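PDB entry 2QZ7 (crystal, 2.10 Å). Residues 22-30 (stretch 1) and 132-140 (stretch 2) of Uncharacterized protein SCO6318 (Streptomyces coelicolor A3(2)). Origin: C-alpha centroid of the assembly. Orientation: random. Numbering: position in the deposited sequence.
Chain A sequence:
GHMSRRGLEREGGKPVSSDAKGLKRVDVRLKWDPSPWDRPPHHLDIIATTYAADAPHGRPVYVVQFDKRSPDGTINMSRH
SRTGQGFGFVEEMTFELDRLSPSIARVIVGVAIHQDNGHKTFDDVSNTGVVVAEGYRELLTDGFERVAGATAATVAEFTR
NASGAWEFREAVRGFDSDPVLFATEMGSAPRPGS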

# COMPACT_ATOMS: atom_id res chain seq x y z
N GLY A 22 -10.70 -12.13 -14.16
CA GLY A 22 -9.57 -11.33 -13.61
C GLY A 22 -9.14 -11.77 -12.23
O GLY A 22 -9.28 -12.95 -11.88
N LEU A 23 -8.61 -10.83 -11.44
CA LEU A 23 -8.10 -11.12 -10.10
C LEU A 23 -9.23 -11.24 -9.13
O LEU A 23 -10.17 -10.46 -9.15
N LYS A 24 -9.12 -12.18 -8.21
CA LYS A 24 -10.24 -12.43 -7.33
C LYS A 24 -9.86 -12.03 -5.97
O LYS A 24 -10.64 -11.41 -5.27
N ARG A 25 -8.66 -12.41 -5.58
CA ARG A 25 -8.14 -12.05 -4.30
C ARG A 25 -6.64 -11.80 -4.45
O ARG A 25 -5.98 -12.40 -5.31
N VAL A 26 -6.13 -10.87 -3.67
CA VAL A 26 -4.76 -10.44 -3.82
C VAL A 26 -4.26 -10.10 -2.43
O VAL A 26 -5.05 -9.76 -1.55
N ASP A 27 -2.96 -10.26 -2.21
CA ASP A 27 -2.38 -9.82 -0.94
C ASP A 27 -1.09 -9.06 -1.15
O ASP A 27 -0.44 -9.16 -2.22
N VAL A 28 -0.78 -8.24 -0.14
CA VAL A 28 0.38 -7.42 -0.14
C VAL A 28 1.11 -7.72 1.17
O VAL A 28 0.52 -7.66 2.25
N ARG A 29 2.37 -8.09 1.07
CA ARG A 29 3.18 -8.36 2.29
C ARG A 29 4.36 -7.43 2.29
O ARG A 29 4.97 -7.17 1.23
N LEU A 30 4.73 -6.97 3.49
CA LEU A 30 5.76 -5.96 3.66
C LEU A 30 6.79 -6.39 4.73
O LEU A 30 6.40 -6.91 5.78
N VAL A 132 3.49 -8.35 -3.99
CA VAL A 132 2.10 -8.35 -4.35
C VAL A 132 1.81 -9.66 -5.10
O VAL A 132 2.50 -10.00 -6.06
N ALA A 133 0.80 -10.41 -4.67
CA ALA A 133 0.54 -11.72 -5.32
C ALA A 133 -0.93 -12.03 -5.38
O ALA A 133 -1.70 -11.53 -4.57
N GLU A 134 -1.31 -12.89 -6.34
CA GLU A 134 -2.61 -13.55 -6.28
C GLU A 134 -2.38 -15.02 -5.92
O GLU A 134 -1.99 -15.83 -6.78
N GLY A 135 -2.60 -15.37 -4.65
CA GLY A 135 -2.24 -16.71 -4.20
C GLY A 135 -0.78 -16.95 -4.48
O GLY A 135 0.10 -16.19 -4.02
N TYR A 136 -0.51 -18.01 -5.23
CA TYR A 136 0.85 -18.33 -5.69
C TYR A 136 1.36 -17.65 -6.98
O TYR A 136 2.48 -17.94 -7.42
N ARG A 137 0.57 -16.76 -7.58
CA ARG A 137 1.05 -15.98 -8.74
C ARG A 137 1.65 -14.64 -8.30
O ARG A 137 0.92 -13.75 -7.87
N GLU A 138 2.98 -14.52 -8.38
CA GLU A 138 3.63 -13.28 -8.03
C GLU A 138 3.26 -12.17 -9.01
O GLU A 138 3.41 -12.34 -10.21
N LEU A 139 2.79 -11.03 -8.48
CA LEU A 139 2.48 -9.86 -9.34
C LEU A 139 3.60 -8.84 -9.35
O LEU A 139 4.00 -8.34 -10.40
N LEU A 140 4.17 -8.57 -8.18
CA LEU A 140 5.23 -7.60 -8.05
C LEU A 140 6.08 -7.97 -6.84
O LEU A 140 5.52 -8.35 -5.83

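Where two antiparallel strands begin to part, side chains often take over the pairing that the backbone gives up, and this contact is a compact example. Its backbone core is the pair Asp 27 and Ala 133, joined in both directions: Asp 27 N donates to Ala 133 O and Ala 133 N to Asp 27 O, each at 3.0 Å. Before the first strand begins, the carboxylate of Glu 134 supplies the next link. Glu 134 is extended, chi1 and chi2 both t, and its OE2 accepts a hydrogen bond from Lys 24 N at 3.0 Å. The other oxygen, Glu 134 OE1, receives Arg 137 NH2 at 2.8 Å in a salt bridge that spans the type II' turn from Glu 134 to Arg 137. One carboxylate therefore ties the turn to the incoming chain, while the Lys 24 side chain itself leads away.

A water makes a second link near the turn, donating to Asp 27 OD2 at 2.7 Å and accepting from Gly 135 N at 2.8 Å. Asp 27, chi1 p, also has its OD1 3.3 Å from Arg 29 NE; the oxygen lies well out of the guanidinium plane, so this salt bridge rests on charge alone. Arg 29 NH2 reaches within 4.2 Å of Ala 133 CB, whose face of the sheet Asp 27 shares.

On the face that carries Val 28 and Val 132, apolar contacts dominate near the strand pair. These two valines, both chi1 t, form a non-hydrogen-bonded pair, with Val 28 CG2 4.3 Å from Val 132 CG2. Sideways-pointing Val 26, chi1 p, places CG2 4.1 Å from Val 132 CG1 and 3.8 Å from Leu 139 CD1. Leu 139, chi1 m and chi2 t, is the one residue whose CA-to-CB bond points toward the other stretch. Leu 23, also sideways and chi1 m, extends the packing: its CD2 lies 4.4 Å from Leu 139 CD1, and its CD1 sits 3.7 Å from Arg 137 NH2, at the guanidinium edge.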

# COMPACT_ATOMS: atom_id res chain seq x y z
CB LEU A 23 -7.17 -10.00 -9.61
CG LEU A 23 -5.77 -9.79 -10.19
CD1 LEU A 23 -5.61 -10.17 -11.67
CD2 LEU A 23 -5.44 -8.32 -9.97
CB LYS A 24 -10.62 -13.91 -7.33
CG LYS A 24 -11.35 -14.36 -8.58
CD LYS A 24 -11.57 -15.85 -8.49
CE LYS A 24 -12.57 -16.32 -9.52
NZ LYS A 24 -13.20 -17.60 -9.05
CB ARG A 25 -8.49 -13.11 -3.25
CG ARG A 25 -7.74 -14.44 -3.31
CD ARG A 25 -6.43 -14.35 -2.51
NE ARG A 25 -6.17 -15.58 -1.75
CZ ARG A 25 -6.57 -15.77 -0.49
NH1 ARG A 25 -7.23 -14.81 0.14
NH2 ARG A 25 -6.30 -16.93 0.14
CB VAL A 26 -4.66 -9.22 -4.81
CG1 VAL A 26 -5.15 -7.95 -4.19
CG2 VAL A 26 -3.24 -9.04 -5.28
CB ASP A 27 -2.17 -10.98 0.04
CG ASP A 27 -0.97 -11.85 -0.31
OD1 ASP A 27 -0.06 -12.01 0.53
OD2 ASP A 27 -0.95 -12.42 -1.41
CB VAL A 28 -0.01 -5.92 -0.21
CG1 VAL A 28 1.24 -5.02 -0.18
CG2 VAL A 28 -0.83 -5.66 -1.49
CB ARG A 29 3.67 -9.82 2.29
CG ARG A 29 2.59 -10.86 2.54
CD ARG A 29 3.11 -12.29 2.22
NE ARG A 29 3.18 -12.44 0.76
CZ ARG A 29 3.74 -13.45 0.11
NH1 ARG A 29 4.30 -14.44 0.77
NH2 ARG A 29 3.72 -13.48 -1.22
CB LEU A 30 5.09 -4.65 4.08
CG LEU A 30 5.97 -3.50 4.57
CD1 LEU A 30 6.86 -3.02 3.43
CD2 LEU A 30 5.04 -2.36 5.04
CB VAL A 132 1.79 -7.11 -5.24
CG1 VAL A 132 0.32 -7.07 -5.66
CG2 VAL A 132 2.18 -5.86 -4.49
CB ALA A 133 1.24 -12.82 -4.57
CB GLU A 134 -3.40 -13.43 -7.60
CG GLU A 134 -4.83 -13.94 -7.40
CD GLU A 134 -5.68 -14.15 -8.67
OE1 GLU A 134 -5.14 -14.33 -9.80
OE2 GLU A 134 -6.93 -14.19 -8.48
CB TYR A 136 1.00 -19.85 -5.82
CG TYR A 136 0.75 -20.56 -4.52
CD1 TYR A 136 1.72 -20.59 -3.54
CD2 TYR A 136 -0.45 -21.19 -4.28
CE1 TYR A 136 1.49 -21.22 -2.31
CE2 TYR A 136 -0.69 -21.85 -3.09
CZ TYR A 136 0.27 -21.86 -2.11
OH TYR A 136 -0.01 -22.52 -0.94
CB ARG A 137 -0.07 -15.73 -9.71
CG ARG A 137 0.42 -15.48 -11.16
CD ARG A 137 -0.72 -15.66 -12.15
NE ARG A 137 -1.91 -14.93 -11.70
CZ ARG A 137 -2.14 -13.63 -11.95
NH1 ARG A 137 -1.27 -12.90 -12.65
NH2 ARG A 137 -3.25 -13.07 -11.48
CB GLU A 138 5.15 -13.44 -7.98
CG GLU A 138 5.88 -12.25 -7.31
CD GLU A 138 7.22 -11.93 -8.00
OE1 GLU A 138 8.20 -12.69 -7.81
OE2 GLU A 138 7.30 -10.91 -8.72
CB LEU A 139 1.14 -9.22 -8.94
CG LEU A 139 -0.11 -10.09 -9.10
CD1 LEU A 139 -1.35 -9.35 -8.60
CD2 LEU A 139 -0.30 -10.52 -10.56
CB LEU A 140 4.63 -6.20 -7.85
CG LEU A 140 5.55 -5.03 -7.46
CD1 LEU A 140 6.53 -4.66 -8.57
CD2 LEU A 140 4.73 -3.84 -7.08
O HOH W 1 -3.10 -13.63 -2.50